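Local coordinates for protein agmatinase (Deinococcus radiodurans, PDB 1WOG) that probably hydrolyses agmatine to putrescine and urea, as a member of the agmatinase branch of the arginase family that binds two manganese ions per subunit, at residues V36-A41 against G118-V123; V139-A144 against I176-L181; L146-T151 against A192-R197; S227-G232 against D271-A276. All coordinates share one frame; numbering follows the deposited sequence.

Contact 1: residues V36-A41 against G118-V123; sequences VPFDIA and GGDHSV. With MN (manganese (II) ion), chain G.
Asp-120 carries the polar part of this contact. Its backbone N gives a hydrogen bond to Phe-38 O at 2.7 Å, the donor lying close to the line of the carbonyl, and its OD2 accepts from Ala-41 N at 3.0 Å on the syn side, 28° out of the carboxylate plane. The other oxygen, OD1, is gripped twice within its own segment: Ser-122 OG meets it at 2.6 Å on the syn lone pair, and Ser-122 N on the anti lone pair closes an Asx turn. With CG wedged between backbone N and carbonyl carbon (chi1 64°), OD2 is brought to the 36-41 loop while OD1 stays with Ser-122, and three bonds hold the carboxylate.

Apolar contact runs beside this. Val-36 CG1 and Val-123 CG1 meet tip to tip at 3.6 Å, and Val-123 CG1 also touches Phe-38 CB. The planes of the Phe-38 ring and the Asp-120 carboxylate are 76° apart, with CE2 of the ring 3.4 Å from Ser-122 OG. The backbones close in at Gly-119, which follows a cis peptide; its CA lies 3.0 Å from Phe-38 O in a CA-H...O contact.

His-121 points the other way, its ND1 2.0 Å from a manganese ion whose other protein ligands are Asp-143, Asp-147 and Asp-229. Both loops follow neighbouring parallel strands of the arginase fold; 118-123 gives His-121 to the binuclear manganese site, and 36-41 packs on its side away from the metal.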
loop_
_atom_site.group_PDB
_atom_site.type_symbol
_atom_site.label_atom_id
_atom_site.label_comp_id
_atom_site.label_asym_id
_atom_site.label_seq_id
_atom_site.Cartn_x
_atom_site.Cartn_y
_atom_site.Cartn_z
ATOM N N VAL A 36 22.954 9.172 -8.013
ATOM C CA VAL A 36 23.760 8.019 -7.639
ATOM C C VAL A 36 22.802 7.020 -6.996
ATOM O O VAL A 36 22.671 6.970 -5.769
ATOM C CB VAL A 36 24.850 8.405 -6.626
ATOM C CG1 VAL A 36 25.807 7.228 -6.421
ATOM C CG2 VAL A 36 25.607 9.631 -7.114
ATOM N N PRO A 37 22.108 6.222 -7.823
ATOM C CA PRO A 37 21.137 5.215 -7.382
ATOM C C PRO A 37 21.802 3.980 -6.791
ATOM O O PRO A 37 21.653 2.871 -7.298
ATOM C CB PRO A 37 20.354 4.922 -8.659
ATOM C CG PRO A 37 21.395 5.042 -9.715
ATOM C CD PRO A 37 22.177 6.274 -9.297
ATOM N N PHE A 38 22.512 4.200 -5.691
ATOM C CA PHE A 38 23.261 3.159 -4.997
ATOM C C PHE A 38 22.728 3.004 -3.570
ATOM O O PHE A 38 22.726 3.968 -2.803
ATOM C CB PHE A 38 24.737 3.588 -4.973
ATOM C CG PHE A 38 25.668 2.601 -4.325
ATOM C CD1 PHE A 38 26.408 1.713 -5.098
ATOM C CD2 PHE A 38 25.839 2.590 -2.942
ATOM C CE1 PHE A 38 27.312 0.830 -4.506
ATOM C CE2 PHE A 38 26.739 1.712 -2.338
ATOM C CZ PHE A 38 27.477 0.833 -3.125
ATOM N N ASP A 39 22.272 1.806 -3.210
ATOM C CA ASP A 39 21.766 1.591 -1.857
ATOM C C ASP A 39 22.142 0.243 -1.257
ATOM O O ASP A 39 21.516 -0.202 -0.294
ATOM C CB ASP A 39 20.236 1.761 -1.799
ATOM C CG ASP A 39 19.472 0.643 -2.509
ATOM O OD1 ASP A 39 20.084 -0.382 -2.886
ATOM O OD2 ASP A 39 18.234 0.790 -2.680
ATOM N N ILE A 40 23.170 -0.404 -1.796
ATOM C CA ILE A 40 23.546 -1.708 -1.270
ATOM C C ILE A 40 24.451 -1.648 -0.045
ATOM O O ILE A 40 24.851 -2.685 0.486
ATOM C CB ILE A 40 24.217 -2.588 -2.352
ATOM C CG1 ILE A 40 25.463 -1.897 -2.907
ATOM C CG2 ILE A 40 23.213 -2.898 -3.460
ATOM C CD1 ILE A 40 26.297 -2.789 -3.824
ATOM N N ALA A 41 24.759 -0.440 0.419
ATOM C CA ALA A 41 25.627 -0.294 1.580
ATOM C C ALA A 41 24.873 -0.076 2.887
ATOM O O ALA A 41 25.468 -0.153 3.959
ATOM C CB ALA A 41 26.622 0.853 1.354
ATOM N N GLY A 118 21.282 10.934 -3.824
ATOM C CA GLY A 118 21.559 9.550 -3.454
ATOM C C GLY A 118 20.259 8.761 -3.518
ATOM O O GLY A 118 19.217 9.356 -3.799
ATOM N N GLY A 119 20.276 7.453 -3.241
ATOM C CA GLY A 119 21.479 6.735 -2.855
ATOM C C GLY A 119 21.636 6.736 -1.344
ATOM O O GLY A 119 21.209 7.692 -0.692
ATOM N N ASP A 120 22.222 5.684 -0.770
ATOM C CA ASP A 120 22.411 5.674 0.679
ATOM C C ASP A 120 23.563 6.616 1.020
ATOM O O ASP A 120 24.241 7.123 0.126
ATOM C CB ASP A 120 22.635 4.243 1.230
ATOM C CG ASP A 120 23.904 3.581 0.717
ATOM O OD1 ASP A 120 24.993 4.191 0.809
ATOM O OD2 ASP A 120 23.807 2.424 0.239
ATOM N N HIS A 121 23.786 6.871 2.302
ATOM C CA HIS A 121 24.824 7.819 2.687
ATOM C C HIS A 121 26.257 7.450 2.319
ATOM O O HIS A 121 27.143 8.312 2.329
ATOM C CB HIS A 121 24.732 8.121 4.189
ATOM C CG HIS A 121 24.986 9.559 4.523
ATOM N ND1 HIS A 121 24.488 10.163 5.657
ATOM C CD2 HIS A 121 25.656 10.523 3.846
ATOM C CE1 HIS A 121 24.837 11.438 5.663
ATOM N NE2 HIS A 121 25.544 11.683 4.575
ATOM N N SER A 122 26.495 6.189 1.976
ATOM C CA SER A 122 27.849 5.789 1.620
ATOM C C SER A 122 28.340 6.535 0.380
ATOM O O SER A 122 29.546 6.674 0.180
ATOM C CB SER A 122 27.927 4.276 1.378
ATOM O OG SER A 122 27.470 3.929 0.077
ATOM N N VAL A 123 27.413 7.029 -0.443
ATOM C CA VAL A 123 27.803 7.746 -1.657
ATOM C C VAL A 123 28.519 9.072 -1.389
ATOM O O VAL A 123 29.200 9.598 -2.274
ATOM C CB VAL A 123 26.584 8.032 -2.581
ATOM C CG1 VAL A 123 25.819 6.739 -2.860
ATOM C CG2 VAL A 123 25.681 9.083 -1.956
HETATM MN MN MN G . 23.620 9.390 7.320
#

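Contact 2: residues V139-A144 against I176-L181; sequences VVQLDA and ITTVGL. With MN (manganese (II) ion), chain H; MN (manganese (II) ion), chain G.
Strands 139-142 and 176-181 run parallel, their axes 4.7 Å apart at an angle of 15°, as the two strands of a beta-alpha-beta unit whose connecting helix is 162-169. The ladder alternates in the usual parallel way: Val-139 O receives Thr-177 N, Thr-177 O receives Gln-141 N, Gln-141 O receives Val-179 N, and Val-179 O receives Asp-143 N at 3.0 Å, beyond the end of the first strand. A water bridges Val-139 O and Thr-177 OG1.

One face carries Val-139, Gln-141, Ile-176 and Thr-178, the first three meeting Phe-163 of helix 162-169. Here Val-139 CB touches Ile-176 CG1 at 4.0 Å, while Gln-141 and Thr-178 lie side by side. On the other face Leu-142 CD2 rests against Val-179 CB, and both residues meet Ile-257 of helix 251-264.

Gln-141 links the sheet to the metals. Its chain leaves with CG opposite the backbone N (chi1 157°) and stays extended, which brings OE1 to Thr-178 OG1 at 2.7 Å, the hydroxyl standing 58° out of the carbonyl plane. Together with the NE2 bonds to Asp-143 OD2 and Leu-146 O, it holds the amide's rotation. Gln-141 is thus a second-shell residue behind Asp-143, which bridges the two manganese ions: OD2 binds one at 2.1 Å and OD1 the other at 2.2 Å.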
loop_
_atom_site.group_PDB
_atom_site.type_symbol
_atom_site.label_atom_id
_atom_site.label_comp_id
_atom_site.label_asym_id
_atom_site.label_seq_id
_atom_site.Cartn_x
_atom_site.Cartn_y
_atom_site.Cartn_z
ATOM N N VAL A 139 32.188 20.362 6.100
ATOM C CA VAL A 139 30.941 19.693 5.752
ATOM C C VAL A 139 29.912 20.012 6.826
ATOM O O VAL A 139 30.215 19.968 8.020
ATOM C CB VAL A 139 31.076 18.142 5.687
ATOM C CG1 VAL A 139 29.675 17.506 5.583
ATOM C CG2 VAL A 139 31.912 17.728 4.484
ATOM N N VAL A 140 28.706 20.368 6.393
ATOM C CA VAL A 140 27.600 20.630 7.309
ATOM C C VAL A 140 26.647 19.489 6.991
ATOM O O VAL A 140 26.093 19.409 5.899
ATOM C CB VAL A 140 26.926 21.985 7.039
ATOM C CG1 VAL A 140 25.619 22.080 7.814
ATOM C CG2 VAL A 140 27.860 23.108 7.476
ATOM N N GLN A 141 26.484 18.598 7.954
ATOM C CA GLN A 141 25.668 17.406 7.783
ATOM C C GLN A 141 24.418 17.361 8.663
ATOM O O GLN A 141 24.509 17.513 9.879
ATOM C CB GLN A 141 26.575 16.195 8.066
ATOM C CG GLN A 141 25.892 14.903 8.477
ATOM C CD GLN A 141 26.886 13.879 9.021
ATOM O OE1 GLN A 141 28.013 14.226 9.395
ATOM N NE2 GLN A 141 26.468 12.620 9.087
ATOM N N LEU A 142 23.252 17.169 8.042
ATOM C CA LEU A 142 21.999 17.038 8.789
ATOM C C LEU A 142 21.800 15.530 8.847
ATOM O O LEU A 142 21.773 14.873 7.808
ATOM C CB LEU A 142 20.836 17.692 8.041
ATOM C CG LEU A 142 20.934 19.208 7.835
ATOM C CD1 LEU A 142 19.646 19.712 7.226
ATOM C CD2 LEU A 142 21.194 19.906 9.157
ATOM N N ASP A 143 21.641 14.975 10.042
ATOM C CA ASP A 143 21.542 13.520 10.140
ATOM C C ASP A 143 21.174 13.133 11.556
ATOM O O ASP A 143 21.514 13.839 12.504
ATOM C CB ASP A 143 22.928 12.927 9.819
ATOM C CG ASP A 143 22.881 11.494 9.306
ATOM O OD1 ASP A 143 22.075 10.680 9.800
ATOM O OD2 ASP A 143 23.691 11.184 8.406
ATOM N N ALA A 144 20.485 12.008 11.702
ATOM C CA ALA A 144 20.148 11.512 13.019
ATOM C C ALA A 144 21.364 10.707 13.470
ATOM O O ALA A 144 21.525 10.435 14.651
ATOM C CB ALA A 144 18.922 10.602 12.951
ATOM N N ILE A 176 33.835 18.899 10.219
ATOM C CA ILE A 176 32.467 18.493 9.937
ATOM C C ILE A 176 31.584 18.948 11.089
ATOM O O ILE A 176 31.945 18.813 12.259
ATOM C CB ILE A 176 32.303 16.953 9.805
ATOM C CG1 ILE A 176 33.158 16.418 8.655
ATOM C CG2 ILE A 176 30.826 16.611 9.540
ATOM C CD1 ILE A 176 33.079 14.900 8.494
ATOM N N THR A 177 30.434 19.513 10.746
ATOM C CA THR A 177 29.465 19.944 11.735
ATOM C C THR A 177 28.257 19.058 11.462
ATOM O O THR A 177 27.692 19.109 10.369
ATOM C CB THR A 177 29.054 21.418 11.537
ATOM O OG1 THR A 177 30.205 22.257 11.689
ATOM C CG2 THR A 177 27.998 21.821 12.562
ATOM N N THR A 178 27.881 18.232 12.431
ATOM C CA THR A 178 26.737 17.346 12.253
ATOM C C THR A 178 25.609 17.773 13.174
ATOM O O THR A 178 25.794 17.882 14.387
ATOM C CB THR A 178 27.128 15.889 12.538
ATOM O OG1 THR A 178 28.238 15.531 11.704
ATOM C CG2 THR A 178 25.963 14.960 12.235
ATOM N N VAL A 179 24.434 18.013 12.594
ATOM C CA VAL A 179 23.290 18.474 13.376
ATOM C C VAL A 179 22.093 17.541 13.276
ATOM O O VAL A 179 21.729 17.120 12.182
ATOM C CB VAL A 179 22.839 19.887 12.910
ATOM C CG1 VAL A 179 21.783 20.441 13.856
ATOM C CG2 VAL A 179 24.033 20.820 12.842
ATOM N N GLY A 180 21.489 17.229 14.423
ATOM C CA GLY A 180 20.314 16.368 14.454
ATOM C C GLY A 180 20.477 15.019 15.136
ATOM O O GLY A 180 19.506 14.270 15.254
ATOM N N LEU A 181 21.683 14.714 15.609
ATOM C CA LEU A 181 21.945 13.422 16.250
ATOM C C LEU A 181 21.000 13.079 17.394
ATOM O O LEU A 181 20.696 13.917 18.248
ATOM C CB LEU A 181 23.394 13.351 16.751
ATOM C CG LEU A 181 24.511 13.484 15.711
ATOM C CD1 LEU A 181 25.837 13.099 16.350
ATOM C CD2 LEU A 181 24.232 12.580 14.517
HETATM MN MN MN H . 21.017 8.883 9.097
HETATM MN MN MN G . 23.620 9.390 7.320
HETATM O O HOH W 1 31.504 22.525 9.343
#

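Contact 3: residues L146-T151 against A192-R197; sequences LDFTDT and AAARAR. With MN (manganese (II) ion), chain G; 16D (hexane-1,6-diamine), chain I.
Phe-148 sets one side of its rim, CD2, CE2 and CZ, against the end of helix 188-196 and the residue just past it. CD2 touches Ala-194 CB at 3.8 Å, and CE2 lies 4.0 Å from Ala-193 CB, a methyl that comes to the ring edge near its plane. Arg-197 reaches the same rim from beyond the helix: its CD sits 3.5 Å from Phe-148 CZ, again at the edge, so the aliphatic part of the arginine does the touching. The chain bends at chi3 (63°), and the guanidinium and ring planes end 61° apart. Leu-146 adds a lighter touch, CD2 to Ala-194 CB at 4.1 Å. No hydrogen bond crosses; small alanine side chains let ring and helix come close.

Between the two apolar residues, Asp-147 turns away from the helix and binds a manganese ion through OD2 at 2.0 Å. The loop therefore has a metal-binding side and a packing side.

Phe-148 also meets Phe-163 and Cys-167 of helix 162-169 and stands edge-to-face with His-199, while Leu-146 packs on Thr-178 and Leu-181 of strand 173-181. The start of the loop, Leu-146 to Phe-148, is thus lodged between helices 162-169 and 188-196 beside strand 173-181.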
loop_
_atom_site.group_PDB
_atom_site.type_symbol
_atom_site.label_atom_id
_atom_site.label_comp_id
_atom_site.label_asym_id
_atom_site.label_seq_id
_atom_site.Cartn_x
_atom_site.Cartn_y
_atom_site.Cartn_z
ATOM N N LEU A 146 25.811 9.809 13.107
ATOM C CA LEU A 146 27.107 10.448 12.886
ATOM C C LEU A 146 27.810 10.002 11.602
ATOM O O LEU A 146 28.405 10.819 10.907
ATOM C CB LEU A 146 28.024 10.208 14.097
ATOM C CG LEU A 146 29.353 10.975 14.109
ATOM C CD1 LEU A 146 29.085 12.476 14.157
ATOM C CD2 LEU A 146 30.179 10.546 15.318
ATOM N N ASP A 147 27.735 8.710 11.292
ATOM C CA ASP A 147 28.368 8.162 10.091
ATOM C C ASP A 147 29.876 8.411 10.034
ATOM O O ASP A 147 30.426 8.761 8.980
ATOM C CB ASP A 147 27.703 8.725 8.827
ATOM C CG ASP A 147 26.253 8.287 8.686
ATOM O OD1 ASP A 147 25.844 7.349 9.398
ATOM O OD2 ASP A 147 25.525 8.870 7.860
ATOM N N PHE A 148 30.544 8.216 11.165
ATOM C CA PHE A 148 31.990 8.404 11.242
ATOM C C PHE A 148 32.647 7.122 11.765
ATOM O O PHE A 148 33.714 7.157 12.384
ATOM C CB PHE A 148 32.328 9.575 12.171
ATOM C CG PHE A 148 33.685 10.172 11.914
ATOM C CD1 PHE A 148 33.961 10.787 10.700
ATOM C CD2 PHE A 148 34.694 10.090 12.869
ATOM C CE1 PHE A 148 35.229 11.313 10.435
ATOM C CE2 PHE A 148 35.959 10.611 12.613
ATOM C CZ PHE A 148 36.227 11.221 11.395
ATOM N N THR A 149 32.001 5.992 11.501
ATOM C CA THR A 149 32.498 4.690 11.940
ATOM C C THR A 149 33.589 4.143 11.021
ATOM O O THR A 149 33.554 4.341 9.808
ATOM C CB THR A 149 31.335 3.674 12.015
ATOM O OG1 THR A 149 30.484 4.019 13.113
ATOM C CG2 THR A 149 31.855 2.248 12.201
ATOM N N ASP A 150 34.567 3.460 11.609
ATOM C CA ASP A 150 35.652 2.882 10.831
ATOM C C ASP A 150 35.122 1.632 10.127
ATOM O O ASP A 150 34.999 1.608 8.909
ATOM C CB ASP A 150 36.831 2.535 11.750
ATOM C CG ASP A 150 38.017 1.965 10.992
ATOM O OD1 ASP A 150 37.968 1.905 9.743
ATOM O OD2 ASP A 150 39.003 1.577 11.656
ATOM N N THR A 151 34.799 0.598 10.899
ATOM C CA THR A 151 34.272 -0.640 10.326
ATOM C C THR A 151 32.951 -1.019 10.979
ATOM O O THR A 151 32.765 -0.827 12.180
ATOM C CB THR A 151 35.233 -1.830 10.513
ATOM O OG1 THR A 151 36.504 -1.524 9.932
ATOM C CG2 THR A 151 34.669 -3.062 9.838
ATOM N N ALA A 192 34.062 9.693 19.698
ATOM C CA ALA A 192 35.292 10.193 20.306
ATOM C C ALA A 192 36.316 10.607 19.249
ATOM O O ALA A 192 37.001 11.620 19.410
ATOM C CB ALA A 192 35.887 9.138 21.239
ATOM N N ALA A 193 36.422 9.832 18.173
ATOM C CA ALA A 193 37.359 10.155 17.102
ATOM C C ALA A 193 36.943 11.479 16.465
ATOM O O ALA A 193 37.771 12.365 16.245
ATOM C CB ALA A 193 37.371 9.044 16.049
ATOM N N ALA A 194 35.654 11.619 16.172
ATOM C CA ALA A 194 35.168 12.860 15.574
ATOM C C ALA A 194 35.486 14.046 16.488
ATOM O O ALA A 194 35.979 15.075 16.026
ATOM C CB ALA A 194 33.659 12.777 15.326
ATOM N N ARG A 195 35.210 13.905 17.783
ATOM C CA ARG A 195 35.477 14.993 18.725
ATOM C C ARG A 195 36.969 15.304 18.833
ATOM O O ARG A 195 37.365 16.472 18.897
ATOM C CB ARG A 195 34.928 14.665 20.121
ATOM C CG ARG A 195 33.405 14.621 20.220
ATOM C CD ARG A 195 32.969 14.406 21.667
ATOM N NE ARG A 195 31.521 14.268 21.819
ATOM C CZ ARG A 195 30.646 15.243 21.604
ATOM N NH1 ARG A 195 31.062 16.446 21.223
ATOM N NH2 ARG A 195 29.350 15.016 21.779
ATOM N N ALA A 196 37.794 14.263 18.857
ATOM C CA ALA A 196 39.237 14.450 18.969
ATOM C C ALA A 196 39.805 15.156 17.743
ATOM O O ALA A 196 40.884 15.745 17.810
ATOM C CB ALA A 196 39.932 13.104 19.175
ATOM N N ARG A 197 39.079 15.089 16.628
ATOM C CA ARG A 197 39.497 15.735 15.385
ATOM C C ARG A 197 38.976 17.170 15.309
ATOM O O ARG A 197 39.253 17.888 14.348
ATOM C CB ARG A 197 38.974 14.969 14.167
ATOM C CG ARG A 197 39.591 13.604 13.956
ATOM C CD ARG A 197 38.958 12.933 12.755
ATOM N NE ARG A 197 39.223 13.672 11.529
ATOM C CZ ARG A 197 40.148 13.338 10.636
ATOM N NH1 ARG A 197 40.904 12.263 10.828
ATOM N NH2 ARG A 197 40.322 14.085 9.555
HETATM MN MN MN G . 23.620 9.390 7.320
HETATM N N1 16D I . 26.955 6.316 12.405
HETATM C C1 16D I . 26.481 4.891 12.454
HETATM C C2 16D I . 25.065 4.763 11.849
HETATM C C3 16D I . 24.919 5.538 10.577
HETATM C C4 16D I . 23.882 5.024 9.661
HETATM C C5 16D I . 23.891 5.881 8.483
HETATM C C6 16D I . 22.838 6.430 7.902
HETATM N N2 16D I . 21.650 5.889 8.127
#

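Contact 4: residues S227-G232 against D271-A276; sequences SVDVDG and DLVELA. With MN (manganese (II) ion), chain H; MN (manganese (II) ion), chain G; 16D (hexane-1,6-diamine), chain I.
Asp-229 OD2 bridges both manganese ions, at 2.2 Å from one and 2.3 Å from the other. Its second oxygen, OD1, takes Asp-231 N at 2.9 Å in an Asx turn and lies against Glu-274 CB. The turn is consistent with positioning Asp-231, whose OD1 and OD2 both bind the second ion; Asp-143 and His-145 complete that site.

Behind the metals, strands 227-229 and 271-273 run parallel in a beta-alpha-beta unit. Val-228 N bonds to Asp-271 O, Val-273 N to Val-228 O, and Val-230 N to Val-273 O. Ser-227 OG donates to the syn lone pair of Asp-271 OD1 at 2.9 Å, while Asp-271 OD2 is held by Tyr-225 and Ser-124.

On the opposite face Leu-272 meets Val-228, CD2 to CG1 at 3.8 Å, and just past the strand end Val-230, CD1 to CG1 at 3.7 Å, under Met-289 of helix 284-302.

Glu-274 OE2 bonds to His-121 N. Ser-227 OG is also hydrogen-bonded to His-121 NE2, so a chain from Asp-271 through Ser-227 reaches a manganese ligand and may increase its electron donation.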
loop_
_atom_site.group_PDB
_atom_site.type_symbol
_atom_site.label_atom_id
_atom_site.label_comp_id
_atom_site.label_asym_id
_atom_site.label_seq_id
_atom_site.Cartn_x
_atom_site.Cartn_y
_atom_site.Cartn_z
ATOM N N SER A 227 25.585 18.003 3.293
ATOM C CA SER A 227 25.203 16.602 3.184
ATOM C C SER A 227 23.915 16.445 3.976
ATOM O O SER A 227 23.921 16.481 5.209
ATOM C CB SER A 227 26.278 15.673 3.750
ATOM O OG SER A 227 25.914 14.330 3.488
ATOM N N VAL A 228 22.804 16.286 3.264
ATOM C CA VAL A 228 21.507 16.143 3.910
ATOM C C VAL A 228 20.982 14.712 3.879
ATOM O O VAL A 228 20.624 14.186 2.821
ATOM C CB VAL A 228 20.453 17.072 3.251
ATOM C CG1 VAL A 228 19.113 16.970 3.991
ATOM C CG2 VAL A 228 20.960 18.510 3.258
ATOM N N ASP A 229 20.967 14.082 5.048
ATOM C CA ASP A 229 20.438 12.730 5.207
ATOM C C ASP A 229 19.001 12.999 5.649
ATOM O O ASP A 229 18.782 13.602 6.701
ATOM C CB ASP A 229 21.194 11.992 6.319
ATOM C CG ASP A 229 20.662 10.590 6.557
ATOM O OD1 ASP A 229 19.454 10.361 6.348
ATOM O OD2 ASP A 229 21.451 9.722 6.979
ATOM N N VAL A 230 18.024 12.568 4.859
ATOM C CA VAL A 230 16.632 12.835 5.205
ATOM C C VAL A 230 16.197 12.328 6.578
ATOM O O VAL A 230 15.225 12.853 7.144
ATOM C CB VAL A 230 15.648 12.275 4.128
ATOM C CG1 VAL A 230 16.079 12.727 2.744
ATOM C CG2 VAL A 230 15.594 10.759 4.192
ATOM N N ASP A 231 16.887 11.326 7.131
ATOM C CA ASP A 231 16.461 10.845 8.443
ATOM C C ASP A 231 16.808 11.818 9.567
ATOM O O ASP A 231 16.495 11.576 10.738
ATOM C CB ASP A 231 16.963 9.409 8.750
ATOM C CG ASP A 231 18.476 9.294 8.881
ATOM O OD1 ASP A 231 19.138 10.234 9.358
ATOM O OD2 ASP A 231 18.994 8.213 8.527
ATOM N N GLY A 232 17.432 12.936 9.203
ATOM C CA GLY A 232 17.733 13.955 10.192
ATOM C C GLY A 232 16.395 14.603 10.531
ATOM O O GLY A 232 16.182 15.112 11.632
ATOM N N ASP A 271 24.480 17.173 -1.228
ATOM C CA ASP A 271 23.931 15.871 -1.554
ATOM C C ASP A 271 22.704 15.636 -0.686
ATOM O O ASP A 271 22.569 16.204 0.404
ATOM C CB ASP A 271 24.961 14.718 -1.453
ATOM C CG ASP A 271 25.435 14.416 -0.035
ATOM O OD1 ASP A 271 24.639 14.463 0.930
ATOM O OD2 ASP A 271 26.631 14.073 0.095
ATOM N N LEU A 272 21.781 14.847 -1.220
ATOM C CA LEU A 272 20.518 14.524 -0.565
ATOM C C LEU A 272 20.490 13.007 -0.595
ATOM O O LEU A 272 20.337 12.405 -1.665
ATOM C CB LEU A 272 19.363 15.099 -1.387
ATOM C CG LEU A 272 17.951 15.171 -0.795
ATOM C CD1 LEU A 272 17.405 13.784 -0.489
ATOM C CD2 LEU A 272 18.013 16.022 0.455
ATOM N N VAL A 273 20.640 12.397 0.576
ATOM C CA VAL A 273 20.699 10.941 0.677
ATOM C C VAL A 273 19.689 10.290 1.617
ATOM O O VAL A 273 19.002 10.961 2.387
ATOM C CB VAL A 273 22.108 10.496 1.133
ATOM C CG1 VAL A 273 23.167 11.023 0.167
ATOM C CG2 VAL A 273 22.382 11.014 2.541
ATOM N N GLU A 274 19.629 8.963 1.527
ATOM C CA GLU A 274 18.772 8.095 2.336
ATOM C C GLU A 274 17.258 8.196 2.132
ATOM O O GLU A 274 16.481 7.663 2.923
ATOM C CB GLU A 274 19.109 8.252 3.829
ATOM C CG GLU A 274 20.537 7.814 4.226
ATOM C CD GLU A 274 20.806 6.312 4.078
ATOM O OE1 GLU A 274 19.865 5.541 3.798
ATOM O OE2 GLU A 274 21.974 5.895 4.257
ATOM N N LEU A 275 16.823 8.860 1.069
ATOM C CA LEU A 275 15.391 8.939 0.805
ATOM C C LEU A 275 14.992 7.559 0.258
ATOM O O LEU A 275 15.692 7.007 -0.593
ATOM C CB LEU A 275 15.113 10.009 -0.258
ATOM C CG LEU A 275 13.746 10.689 -0.400
ATOM C CD1 LEU A 275 13.493 10.925 -1.888
ATOM C CD2 LEU A 275 12.630 9.871 0.203
ATOM N N ALA A 276 13.892 7.002 0.761
ATOM C CA ALA A 276 13.381 5.705 0.316
ATOM C C ALA A 276 11.905 5.915 -0.025
ATOM O O ALA A 276 11.036 5.777 0.829
ATOM C CB ALA A 276 13.521 4.653 1.432
HETATM MN MN MN H . 21.017 8.883 9.097
HETATM MN MN MN G . 23.620 9.390 7.320
HETATM N N1 16D I . 26.955 6.316 12.405
HETATM C C1 16D I . 26.481 4.891 12.454
HETATM C C2 16D I . 25.065 4.763 11.849
HETATM C C3 16D I . 24.919 5.538 10.577
HETATM C C4 16D I . 23.882 5.024 9.661
HETATM C C5 16D I . 23.891 5.881 8.483
HETATM C C6 16D I . 22.838 6.430 7.902
HETATM N N2 16D I . 21.650 5.889 8.127
#

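Contacts 1, 2 and 4 are buried in the parallel sheet or just past its strand ends, whereas contact 3 lies farther out, where a loop meets a helix with exposed residues. Contacts 2 and 4 are the regular strand ladders, joined because strands 137-142 and 223-229 are neighbours; contact 1 has one backbone bond and one from a backbone N to a carboxylate in place of a regular ladder, and contact 3 has only packing. Leu-272 O and Gly-118 N probably tie contact 4 to contact 1, as Gln-141 NE2 and Leu-146 O do contact 2 to contact 3. All four supply a ligand to one manganese ion: His-121, Asp-143, Asp-147 and Asp-229. Contacts 2 and 4 also reach the second ion.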